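Methyl-coenzyme M reductase subunit beta (Methanosarcina barkeri, PDB 1E6Y) is the beta subunit of the nickel enzyme that reduces methyl-coenzyme M with coenzyme B, releasing methane in the last step of methanogenesis. Local coordinates at residues E[192-197]-E[392-397]; E[305-310]-E[329-334]. All coordinates share one frame; numbering follows the deposited sequence.

Overall arrangement
Both contacts are buried helix-helix packings within the helical C-terminal part of the beta subunit, and their centres lie 18 Å apart. Contact 2 pairs helices 296-318 and 323-339, close neighbours in sequence, and falls wholly within the long span that separates the two segments of contact 1. Helices 296-318 and 387-395 join the two sites directly: Leu308 CD1 of contact 2 meets Ala392 CB of contact 1 at 4.0 Å. Contact 1 is nearer the coenzyme B site: Ala193 lies about 12 Å from Gly366, which binds coenzyme B, and its side chain about 13 Å from coenzyme B itself. Contact 2 lies away from the annotated sites, and both approach the gamma subunit.

Contact 1 of 2, residues E[192-197]-E[392-397]; sequences MANHVA and AAVALD
Val394 packs against Ala193, Asn194 and Ala197, joining the short helix 193-199 to helix 387-395 in a helix-helix packing inside the C-terminal domain. The apolar part is built from small side chains. CG1 of Val394, anti to its backbone N (chi1 170°), comes 3.6 Å from Ala197 CB, while the other branch, CG2, lies 4.3 Å from Ala193 CB. The two alanines stand one turn apart, so the beta-branched valine meets both with its two methyls. Ala197 CB also lies 4.2 Å from Ala395 CB; with methyls alone at this point, the backbones come close, Ala197 CA to Ala395 CA being 5.0 Å.

No hydrogen bond links the segments, and the amide nitrogen of Asn194 is served from elsewhere. Asparagine suits its place because ND2 can donate both to Thr408 OG1 and to the carbonyl of Phe403, which fixes the rotation of the amide. Arg67 of the gamma subunit bonds to the carbonyl of Ala395. The Asn194 and Val394 side chains cross at about a right angle, and their meeting is a tight van der Waals contact, no hydrogen bond, with Asn194 OD1 3.0 Å from Val394 CG1.

Contact 2 of 2, residues E[305-310]-E[329-334]; sequences VGTLAA and LYFNDI
Thr307 OG1 is gripped by two partners: Asn332 ND2 donates to it across the contact at 3.1 Å, with an N-H...O angle of 153°, and within its own helix it bonds to the carbonyl of Ala303. With OG1 beside the backbone N (chi1 -61°), the hydroxyl can serve both. The oxygen lies about 20° out of the amide plane of Asn332, whose ND2 also bonds to Leu328 O and whose OD1 takes the N-H of Cys344, so both ends of this buried amide are used.

Beside this bond, Phe331 lays a ring face on the Gly306-Thr307 peptide group of the helical hairpin's other arm. Gly306 C sits 3.4 Å above the ring centre, Thr307 N is nearer the rim, and Phe331 CZ comes 3.4 Å from Gly306 CA. Glycine suits the position because a beta carbon would clash with Phe331 CZ. Ala310 CB approaches Phe331 CD1 obliquely at 3.9 Å, while Val264, Ile265 and Val268 of helix 261-274 also touch the ring. An alanine in place of Phe331 would probably leave a gap over Gly306 and deprive Ala310 of its aromatic partner. Between the axes of segments 305-310 and 329-334, 9.3 Å apart at their closest, the buried hydroxyl and amide are satisfied by neutral partners, so the groups that meet bring no charge into the interface.

Contact 1 of 2, residues E[192-197]-E[392-397]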
ATOM      1  N   MET E 192      20.583  -4.454   2.167  1.00 10.87           N
ATOM      2  CA  MET E 192      20.885  -4.075   3.543  1.00 11.54           C
ATOM      3  C   MET E 192      22.382  -4.165   3.822  1.00 10.89           C
ATOM      4  O   MET E 192      23.090  -4.982   3.226  1.00  9.92           O
ATOM      5  CB  MET E 192      20.079  -4.925   4.541  1.00 14.41           C
ATOM      6  CG  MET E 192      20.749  -6.204   5.003  1.00 15.84           C
ATOM      7  SD  MET E 192      19.644  -7.236   5.998  1.00 18.23           S
ATOM      8  CE  MET E 192      19.293  -6.159   7.389  1.00 17.87           C
ATOM      9  N   ALA E 193      22.872  -3.217   4.614  1.00 10.26           N
ATOM     10  CA  ALA E 193      24.300  -3.066   4.863  1.00  9.93           C
ATOM     11  C   ALA E 193      24.943  -4.350   5.385  1.00  9.95           C
ATOM     12  O   ALA E 193      26.075  -4.671   5.024  1.00 10.27           O
ATOM     13  CB  ALA E 193      24.539  -1.923   5.836  1.00 10.12           C
ATOM     14  N   ASN E 194      24.200  -5.112   6.183  1.00  9.64           N
ATOM     15  CA  ASN E 194      24.709  -6.373   6.717  1.00  9.84           C
ATOM     16  C   ASN E 194      25.048  -7.377   5.617  1.00 10.13           C
ATOM     17  O   ASN E 194      25.986  -8.162   5.761  1.00 11.07           O
ATOM     18  CB  ASN E 194      23.701  -6.995   7.690  1.00 10.22           C
ATOM     19  CG  ASN E 194      23.890  -6.515   9.119  1.00 10.79           C
ATOM     20  OD1 ASN E 194      24.818  -5.769   9.419  1.00 10.90           O
ATOM     21  ND2 ASN E 194      23.000  -6.940  10.006  1.00 12.30           N
ATOM     22  N   HIS E 195      24.272  -7.360   4.531  1.00 10.64           N
ATOM     23  CA  HIS E 195      24.525  -8.230   3.380  1.00 10.76           C
ATOM     24  C   HIS E 195      25.885  -7.929   2.765  1.00 11.08           C
ATOM     25  O   HIS E 195      26.677  -8.835   2.506  1.00 11.55           O
ATOM     26  CB  HIS E 195      23.450  -8.041   2.306  1.00 11.55           C
ATOM     27  CG  HIS E 195      22.158  -8.732   2.608  1.00 12.15           C
ATOM     28  ND1 HIS E 195      21.927  -9.404   3.790  1.00 12.56           N
ATOM     29  CD2 HIS E 195      21.026  -8.863   1.876  1.00 12.63           C
ATOM     30  CE1 HIS E 195      20.713  -9.920   3.771  1.00 12.45           C
ATOM     31  NE2 HIS E 195      20.143  -9.607   2.620  1.00 13.36           N
ATOM     32  N   VAL E 196      26.136  -6.645   2.525  1.00 10.43           N
ATOM     33  CA  VAL E 196      27.369  -6.196   1.890  1.00 10.62           C
ATOM     34  C   VAL E 196      28.576  -6.513   2.767  1.00 11.29           C
ATOM     35  O   VAL E 196      29.566  -7.067   2.286  1.00 11.47           O
ATOM     36  CB  VAL E 196      27.318  -4.676   1.598  1.00 10.18           C
ATOM     37  CG1 VAL E 196      28.624  -4.213   0.964  1.00 10.31           C
ATOM     38  CG2 VAL E 196      26.148  -4.366   0.671  1.00 10.60           C
ATOM     39  N   ALA E 197      28.460  -6.231   4.065  1.00 10.98           N
ATOM     40  CA  ALA E 197      29.518  -6.550   5.022  1.00 11.13           C
ATOM     41  C   ALA E 197      29.785  -8.053   5.108  1.00 11.49           C
ATOM     42  O   ALA E 197      30.935  -8.474   5.240  1.00 11.52           O
ATOM     43  CB  ALA E 197      29.162  -6.002   6.397  1.00 10.83           C
ATOM     44  N   ALA E 392      30.879  -0.308   5.749  1.00  8.68           N
ATOM     45  CA  ALA E 392      32.207  -0.368   6.363  1.00  8.36           C
ATOM     46  C   ALA E 392      32.115  -0.398   7.887  1.00  9.16           C
ATOM     47  O   ALA E 392      32.816  -1.167   8.544  1.00  9.18           O
ATOM     48  CB  ALA E 392      33.048   0.822   5.911  1.00  8.36           C
ATOM     49  N   ALA E 393      31.203   0.398   8.439  1.00  9.24           N
ATOM     50  CA  ALA E 393      30.994   0.457   9.886  1.00  9.62           C
ATOM     51  C   ALA E 393      30.546  -0.893  10.441  1.00 10.19           C
ATOM     52  O   ALA E 393      31.042  -1.353  11.474  1.00 10.31           O
ATOM     53  CB  ALA E 393      29.965   1.517  10.215  1.00  9.76           C
ATOM     54  N   VAL E 394      29.619  -1.528   9.733  1.00 10.20           N
ATOM     55  CA  VAL E 394      29.120  -2.842  10.108  1.00 10.70           C
ATOM     56  C   VAL E 394      30.233  -3.889  10.040  1.00 10.76           C
ATOM     57  O   VAL E 394      30.377  -4.710  10.948  1.00 10.80           O
ATOM     58  CB  VAL E 394      27.943  -3.251   9.194  1.00 11.89           C
ATOM     59  CG1 VAL E 394      27.584  -4.707   9.403  1.00 13.62           C
ATOM     60  CG2 VAL E 394      26.744  -2.369   9.489  1.00 13.69           C
ATOM     61  N   ALA E 395      31.075  -3.787   9.015  1.00  9.83           N
ATOM     62  CA  ALA E 395      32.213  -4.689   8.852  1.00 10.54           C
ATOM     63  C   ALA E 395      33.213  -4.578  10.007  1.00 11.28           C
ATOM     64  O   ALA E 395      33.870  -5.556  10.356  1.00 12.51           O
ATOM     65  CB  ALA E 395      32.913  -4.407   7.528  1.00  9.81           C
ATOM     66  N   LEU E 396      33.289  -3.400  10.620  1.00 11.12           N
ATOM     67  CA  LEU E 396      34.264  -3.136  11.681  1.00 11.50           C
ATOM     68  C   LEU E 396      33.759  -3.475  13.082  1.00 11.59           C
ATOM     69  O   LEU E 396      34.519  -3.405  14.049  1.00 12.35           O
ATOM     70  CB  LEU E 396      34.695  -1.666  11.645  1.00 11.35           C
ATOM     71  CG  LEU E 396      35.605  -1.225  10.499  1.00 11.76           C
ATOM     72  CD1 LEU E 396      35.652   0.291  10.446  1.00 11.79           C
ATOM     73  CD2 LEU E 396      37.001  -1.805  10.688  1.00 13.25           C
ATOM     74  N   ASP E 397      32.476  -3.802  13.198  1.00 11.33           N
ATOM     75  CA  ASP E 397      31.878  -4.092  14.501  1.00 11.29           C
ATOM     76  C   ASP E 397      32.388  -5.413  15.078  1.00 11.61           C
ATOM     77  O   ASP E 397      32.371  -6.447  14.408  1.00 12.47           O
ATOM     78  CB  ASP E 397      30.352  -4.128  14.388  1.00 11.32           C
ATOM     79  CG  ASP E 397      29.666  -4.062  15.740  1.00 11.02           C
ATOM     80  OD1 ASP E 397      29.425  -2.944  16.239  1.00  9.98           O
ATOM     81  OD2 ASP E 397      29.367  -5.129  16.307  1.00 11.10           O
TER

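Contact 2 of 2, residues E[305-310]-E[329-334]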
ATOM      1  N   VAL E 305      35.404  11.225   0.540  1.00  9.90           N
ATOM      2  CA  VAL E 305      36.520  10.442   1.062  1.00 10.58           C
ATOM      3  C   VAL E 305      36.686  10.679   2.559  1.00  9.83           C
ATOM      4  O   VAL E 305      36.823   9.730   3.329  1.00 10.26           O
ATOM      5  CB  VAL E 305      37.842  10.796   0.334  1.00 11.41           C
ATOM      6  CG1 VAL E 305      39.032  10.160   1.043  1.00 12.69           C
ATOM      7  CG2 VAL E 305      37.783  10.317  -1.092  1.00 12.74           C
ATOM      8  N   GLY E 306      36.625  11.946   2.963  1.00  9.86           N
ATOM      9  CA  GLY E 306      36.756  12.287   4.368  1.00  9.40           C
ATOM     10  C   GLY E 306      35.682  11.658   5.235  1.00  9.43           C
ATOM     11  O   GLY E 306      35.953  11.237   6.357  1.00  9.35           O
ATOM     12  N   THR E 307      34.462  11.596   4.708  1.00  9.10           N
ATOM     13  CA  THR E 307      33.332  10.993   5.409  1.00  9.31           C
ATOM     14  C   THR E 307      33.584   9.507   5.684  1.00  9.21           C
ATOM     15  O   THR E 307      33.355   9.027   6.797  1.00  8.77           O
ATOM     16  CB  THR E 307      32.025  11.149   4.587  1.00 10.22           C
ATOM     17  OG1 THR E 307      31.743  12.542   4.394  1.00 10.04           O
ATOM     18  CG2 THR E 307      30.851  10.497   5.306  1.00 10.08           C
ATOM     19  N   LEU E 308      34.078   8.792   4.677  1.00  9.24           N
ATOM     20  CA  LEU E 308      34.382   7.372   4.834  1.00  9.06           C
ATOM     21  C   LEU E 308      35.643   7.157   5.671  1.00  9.41           C
ATOM     22  O   LEU E 308      35.684   6.263   6.517  1.00  9.08           O
ATOM     23  CB  LEU E 308      34.539   6.703   3.466  1.00  9.63           C
ATOM     24  CG  LEU E 308      34.846   5.200   3.468  1.00  9.65           C
ATOM     25  CD1 LEU E 308      33.796   4.438   4.265  1.00  9.88           C
ATOM     26  CD2 LEU E 308      34.896   4.697   2.035  1.00 10.13           C
ATOM     27  N   ALA E 309      36.651   7.999   5.462  1.00  9.65           N
ATOM     28  CA  ALA E 309      37.884   7.919   6.243  1.00  9.84           C
ATOM     29  C   ALA E 309      37.597   8.114   7.731  1.00  9.90           C
ATOM     30  O   ALA E 309      38.050   7.329   8.568  1.00  9.81           O
ATOM     31  CB  ALA E 309      38.883   8.960   5.755  1.00 10.24           C
ATOM     32  N   ALA E 310      36.755   9.099   8.038  1.00 10.19           N
ATOM     33  CA  ALA E 310      36.345   9.369   9.412  1.00  9.52           C
ATOM     34  C   ALA E 310      35.570   8.192   9.997  1.00  9.66           C
ATOM     35  O   ALA E 310      35.720   7.877  11.173  1.00  9.60           O
ATOM     36  CB  ALA E 310      35.500  10.637   9.471  1.00 10.02           C
ATOM     37  N   LEU E 329      27.471  12.701  10.234  1.00  8.92           N
ATOM     38  CA  LEU E 329      26.912  13.999  10.604  1.00  8.70           C
ATOM     39  C   LEU E 329      28.029  14.986  10.916  1.00  9.19           C
ATOM     40  O   LEU E 329      28.168  16.018  10.256  1.00  9.10           O
ATOM     41  CB  LEU E 329      25.998  13.853  11.826  1.00  9.06           C
ATOM     42  CG  LEU E 329      24.853  14.858  12.025  1.00  9.43           C
ATOM     43  CD1 LEU E 329      24.026  14.419  13.225  1.00 10.16           C
ATOM     44  CD2 LEU E 329      25.377  16.272  12.238  1.00 11.10           C
ATOM     45  N   TYR E 330      28.866  14.629  11.883  1.00  9.18           N
ATOM     46  CA  TYR E 330      29.812  15.579  12.438  1.00  9.21           C
ATOM     47  C   TYR E 330      31.060  15.816  11.612  1.00  9.17           C
ATOM     48  O   TYR E 330      31.575  16.931  11.602  1.00  8.99           O
ATOM     49  CB  TYR E 330      30.165  15.189  13.873  1.00  9.46           C
ATOM     50  CG  TYR E 330      29.016  15.465  14.808  1.00 10.03           C
ATOM     51  CD1 TYR E 330      28.246  14.422  15.317  1.00  9.82           C
ATOM     52  CD2 TYR E 330      28.546  16.766  14.973  1.00 10.82           C
ATOM     53  CE1 TYR E 330      27.023  14.666  15.939  1.00 10.37           C
ATOM     54  CE2 TYR E 330      27.331  17.021  15.588  1.00 11.00           C
ATOM     55  CZ  TYR E 330      26.568  15.972  16.058  1.00 10.63           C
ATOM     56  OH  TYR E 330      25.312  16.229  16.551  1.00 10.37           O
ATOM     57  N   PHE E 331      31.473  14.831  10.817  1.00  9.64           N
ATOM     58  CA  PHE E 331      32.585  15.073   9.899  1.00  9.40           C
ATOM     59  C   PHE E 331      32.229  16.227   8.972  1.00 10.11           C
ATOM     60  O   PHE E 331      33.016  17.159   8.795  1.00 10.82           O
ATOM     61  CB  PHE E 331      32.919  13.834   9.056  1.00  9.70           C
ATOM     62  CG  PHE E 331      33.906  14.120   7.954  1.00 10.10           C
ATOM     63  CD1 PHE E 331      35.254  14.304   8.249  1.00 11.42           C
ATOM     64  CD2 PHE E 331      33.460  14.396   6.663  1.00 10.97           C
ATOM     65  CE1 PHE E 331      36.143  14.781   7.280  1.00 11.35           C
ATOM     66  CE2 PHE E 331      34.340  14.873   5.688  1.00 11.53           C
ATOM     67  CZ  PHE E 331      35.682  15.068   5.999  1.00 11.33           C
ATOM     68  N   ASN E 332      31.024  16.167   8.407  1.00  9.89           N
ATOM     69  CA  ASN E 332      30.584  17.150   7.429  1.00  9.40           C
ATOM     70  C   ASN E 332      30.173  18.471   8.063  1.00  9.74           C
ATOM     71  O   ASN E 332      30.483  19.540   7.538  1.00 10.30           O
ATOM     72  CB  ASN E 332      29.437  16.576   6.599  1.00  9.17           C
ATOM     73  CG  ASN E 332      29.925  15.562   5.591  1.00  9.05           C
ATOM     74  OD1 ASN E 332      30.592  15.917   4.623  1.00  8.79           O
ATOM     75  ND2 ASN E 332      29.720  14.285   5.888  1.00  9.09           N
ATOM     76  N   ASP E 333      29.511  18.391   9.216  1.00 10.80           N
ATOM     77  CA  ASP E 333      29.150  19.571   9.995  1.00 10.49           C
ATOM     78  C   ASP E 333      30.404  20.365  10.373  1.00 10.48           C
ATOM     79  O   ASP E 333      30.507  21.555  10.072  1.00 10.16           O
ATOM     80  CB  ASP E 333      28.394  19.139  11.257  1.00  9.82           C
ATOM     81  CG  ASP E 333      27.702  20.292  11.974  1.00 10.38           C
ATOM     82  OD1 ASP E 333      27.790  21.452  11.517  1.00 10.68           O
ATOM     83  OD2 ASP E 333      27.055  20.029  13.008  1.00 10.31           O
ATOM     84  N   ILE E 334      31.380  19.674  10.955  1.00 10.34           N
ATOM     85  CA  ILE E 334      32.612  20.314  11.413  1.00 10.41           C
ATOM     86  C   ILE E 334      33.492  20.756  10.239  1.00 10.91           C
ATOM     87  O   ILE E 334      34.159  21.791  10.317  1.00 11.36           O
ATOM     88  CB  ILE E 334      33.426  19.374  12.341  1.00 11.02           C
ATOM     89  CG1 ILE E 334      32.599  19.013  13.575  1.00 10.95           C
ATOM     90  CG2 ILE E 334      34.711  20.057  12.793  1.00 11.21           C
ATOM     91  CD1 ILE E 334      33.218  17.909  14.412  1.00 11.77           C
TER